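Long-range contact in putative phosphohistidine phosphatase SixA (Agrobacterium tumefaciens, PDB 2RFL), which probably removes phosphoryl groups from phosphohistidine, as expected of a SixA-like member of the histidine phosphatase superfamily: residues A[58-63]-A[111-116]. Residues are numbered along the deposited sequence; the frame is centred on the assembly and turned at random.
Sequences ILSSTA and MLVGHN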
ATOM      1  N   ILE A  58      -2.276   5.408   8.206  1.00 26.44           N
ATOM      2  CA  ILE A  58      -2.348   5.258   6.748  1.00 25.68           C
ATOM      3  C   ILE A  58      -1.862   6.506   6.023  1.00 25.45           C
ATOM      4  O   ILE A  58      -2.476   7.564   6.178  1.00 24.68           O
ATOM      5  CB  ILE A  58      -3.799   4.999   6.234  1.00 25.64           C
ATOM      6  CG1 ILE A  58      -4.367   3.706   6.809  1.00 25.66           C
ATOM      7  CG2 ILE A  58      -3.836   4.945   4.699  1.00 26.07           C
ATOM      8  CD1 ILE A  58      -5.869   3.639   6.780  1.00 24.91           C
ATOM      9  N   LEU A  59      -0.790   6.370   5.214  1.00 24.51           N
ATOM     10  CA  LEU A  59      -0.293   7.448   4.329  1.00 23.39           C
ATOM     11  C   LEU A  59      -0.657   7.169   2.875  1.00 24.00           C
ATOM     12  O   LEU A  59      -0.313   6.139   2.314  1.00 23.32           O
ATOM     13  CB  LEU A  59       1.213   7.620   4.454  1.00 23.55           C
ATOM     14  CG  LEU A  59       1.821   7.882   5.828  1.00 24.16           C
ATOM     15  CD1 LEU A  59       3.352   7.978   5.849  1.00 19.16           C
ATOM     16  CD2 LEU A  59       1.125   9.113   6.405  1.00 23.59           C
ATOM     17  N   SER A  60      -1.392   8.079   2.264  1.00 25.47           N
ATOM     18  CA  SER A  60      -1.951   7.834   0.926  1.00 25.43           C
ATOM     19  C   SER A  60      -1.700   9.007   0.009  1.00 25.68           C
ATOM     20  O   SER A  60      -1.677  10.133   0.467  1.00 25.39           O
ATOM     21  CB  SER A  60      -3.466   7.622   1.007  1.00 25.51           C
ATOM     22  OG  SER A  60      -4.096   7.511  -0.281  1.00 21.09           O
ATOM     23  N   SER A  61      -1.534   8.720  -1.284  0.50 24.87           N
ATOM     24  CA  SER A  61      -1.691   9.701  -2.346  0.50 23.90           C
ATOM     25  C   SER A  61      -3.027  10.454  -2.178  0.50 25.29           C
ATOM     26  O   SER A  61      -4.038   9.925  -1.656  0.50 24.64           O
ATOM     27  CB  SER A  61      -1.624   9.006  -3.734  0.50 24.25           C
ATOM     28  OG  SER A  61      -1.805   9.868  -4.872  0.50 16.25           O
ATOM     29  N   THR A  62      -3.025  11.692  -2.638  1.00 25.65           N
ATOM     30  CA  THR A  62      -4.209  12.453  -2.691  1.00 25.91           C
ATOM     31  C   THR A  62      -4.992  12.084  -3.942  1.00 27.71           C
ATOM     32  O   THR A  62      -6.141  12.494  -4.052  1.00 27.76           O
ATOM     33  CB  THR A  62      -3.865  13.950  -2.693  1.00 25.77           C
ATOM     34  OG1 THR A  62      -2.762  14.159  -3.574  1.00 22.83           O
ATOM     35  CG2 THR A  62      -3.471  14.383  -1.317  1.00 21.26           C
ATOM     36  N   ALA A  63      -4.382  11.324  -4.887  1.00 28.62           N
ATOM     37  CA  ALA A  63      -5.058  11.059  -6.185  1.00 30.18           C
ATOM     38  C   ALA A  63      -6.370  10.335  -5.935  1.00 30.44           C
ATOM     39  O   ALA A  63      -6.402   9.369  -5.205  1.00 29.36           O
ATOM     40  CB  ALA A  63      -4.185  10.277  -7.143  1.00 29.32           C
HETATM   41  N   MSE A 111       0.894   1.887   6.991  1.00 38.08           N
HETATM   42  CA  MSE A 111       0.471   1.469   5.691  1.00 36.08           C
HETATM   43  C   MSE A 111       0.591   2.616   4.712  1.00 34.53           C
HETATM   44  O   MSE A 111       0.084   3.721   4.950  1.00 33.65           O
HETATM   45  CB  MSE A 111      -0.966   0.996   5.713  1.00 36.46           C
HETATM   46  CG  MSE A 111      -1.491   0.765   4.335  1.00 37.81           C
HETATM   47 SE   MSE A 111      -3.027  -0.343   4.303  0.95 46.00          SE
HETATM   48  CE  MSE A 111      -4.494   1.004   4.186  1.00 36.84           C
ATOM     49  N   LEU A 112       1.241   2.333   3.596  1.00 32.55           N
ATOM     50  CA  LEU A 112       1.328   3.296   2.534  1.00 32.10           C
ATOM     51  C   LEU A 112       0.342   2.953   1.429  1.00 31.54           C
ATOM     52  O   LEU A 112       0.224   1.802   1.060  1.00 31.88           O
ATOM     53  CB  LEU A 112       2.771   3.390   2.001  1.00 31.29           C
ATOM     54  CG  LEU A 112       3.895   3.783   2.968  1.00 32.14           C
ATOM     55  CD1 LEU A 112       4.998   4.196   2.065  1.00 35.42           C
ATOM     56  CD2 LEU A 112       3.636   4.946   4.008  1.00 31.46           C
ATOM     57  N   VAL A 113      -0.351   3.961   0.896  1.00 31.01           N
ATOM     58  CA  VAL A 113      -1.266   3.793  -0.259  1.00 31.24           C
ATOM     59  C   VAL A 113      -0.843   4.720  -1.432  1.00 31.11           C
ATOM     60  O   VAL A 113      -1.138   5.908  -1.468  1.00 29.65           O
ATOM     61  CB  VAL A 113      -2.771   4.026   0.142  1.00 31.05           C
ATOM     62  CG1 VAL A 113      -3.766   3.789  -1.046  1.00 31.25           C
ATOM     63  CG2 VAL A 113      -3.144   3.180   1.339  1.00 32.50           C
ATOM     64  N   GLY A 114      -0.147   4.144  -2.403  1.00 32.53           N
ATOM     65  CA  GLY A 114       0.334   4.899  -3.575  1.00 32.29           C
ATOM     66  C   GLY A 114       0.418   4.023  -4.804  1.00 31.89           C
ATOM     67  O   GLY A 114      -0.347   3.065  -4.935  1.00 31.54           O
ATOM     68  N   HIS A 115       1.371   4.343  -5.682  1.00 31.59           N
ATOM     69  CA  HIS A 115       1.360   3.882  -7.076  1.00 31.72           C
ATOM     70  C   HIS A 115       2.662   3.217  -7.475  1.00 31.81           C
ATOM     71  O   HIS A 115       3.713   3.520  -6.917  1.00 31.01           O
ATOM     72  CB  HIS A 115       1.151   5.045  -8.088  1.00 31.17           C
ATOM     73  CG  HIS A 115       0.224   6.123  -7.640  1.00 29.72           C
ATOM     74  ND1 HIS A 115      -0.919   6.447  -8.337  1.00 32.83           N
ATOM     75  CD2 HIS A 115       0.303   7.017  -6.625  1.00 32.66           C
ATOM     76  CE1 HIS A 115      -1.526   7.467  -7.758  1.00 31.66           C
ATOM     77  NE2 HIS A 115      -0.809   7.828  -6.710  1.00 35.42           N
ATOM     78  N   ASN A 116       2.561   2.330  -8.467  1.00 32.05           N
ATOM     79  CA  ASN A 116       3.690   1.839  -9.257  1.00 32.29           C
ATOM     80  C   ASN A 116       4.306   2.970 -10.107  1.00 32.25           C
ATOM     81  O   ASN A 116       3.590   3.868 -10.508  1.00 32.69           O
ATOM     82  CB  ASN A 116       3.224   0.680 -10.162  1.00 32.42           C
ATOM     83  CG  ASN A 116       3.377  -0.702  -9.502  1.00 33.87           C
ATOM     84  OD1 ASN A 116       3.976  -0.858  -8.429  1.00 35.29           O
ATOM     85  ND2 ASN A 116       2.853  -1.714 -10.167  1.00 36.97           N
TER
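Strands 57-60 and 109-114 run parallel as inner neighbours of the sheet, I58 beside M111, L59 beside L112 and S60 beside V113. Three backbone hydrogen bonds join segments 58-63 and 111-116: L59 N to M111 O (2.8 Å), V113 N to L59 O (2.6 Å) and S61 N to V113 O (2.8 Å). L59 thus bonds to both residues flanking L112, the regular parallel pattern.

The face of I58, M111 and V113 is mostly apolar. The selenomethionine bends at its end (chi3 98°), bringing CE 3.8 Å from I58 CG1, while I58 CG2 meets V113 CG2. Branched I58 and V113 suit extended backbone, and small S60 lies against V113 CB, its OG donating to S61 O. On the other face, the forked tips of L59 and L112 meet, CD1 to CD2, at 3.6 Å.

Beyond the strands the contact turns polar. S61 OG, anti to its backbone N (chi1 178°), lies at the edge of the H115 ring, in its plane, and hydrogen-bonds to NE2 (2.9 Å). The short hydroxyl also accepts from A63 N in an ST turn, so two bonds grip it just before helix 64-77; the small A63 methyl fits at the same ring edge. H115, following strand 109-114, faces H16, which with R15 fits the family's RH motif. Such histidines at the C-terminal ends of the parallel strands of a mixed sheet probably belong to the histidine phosphatase active site.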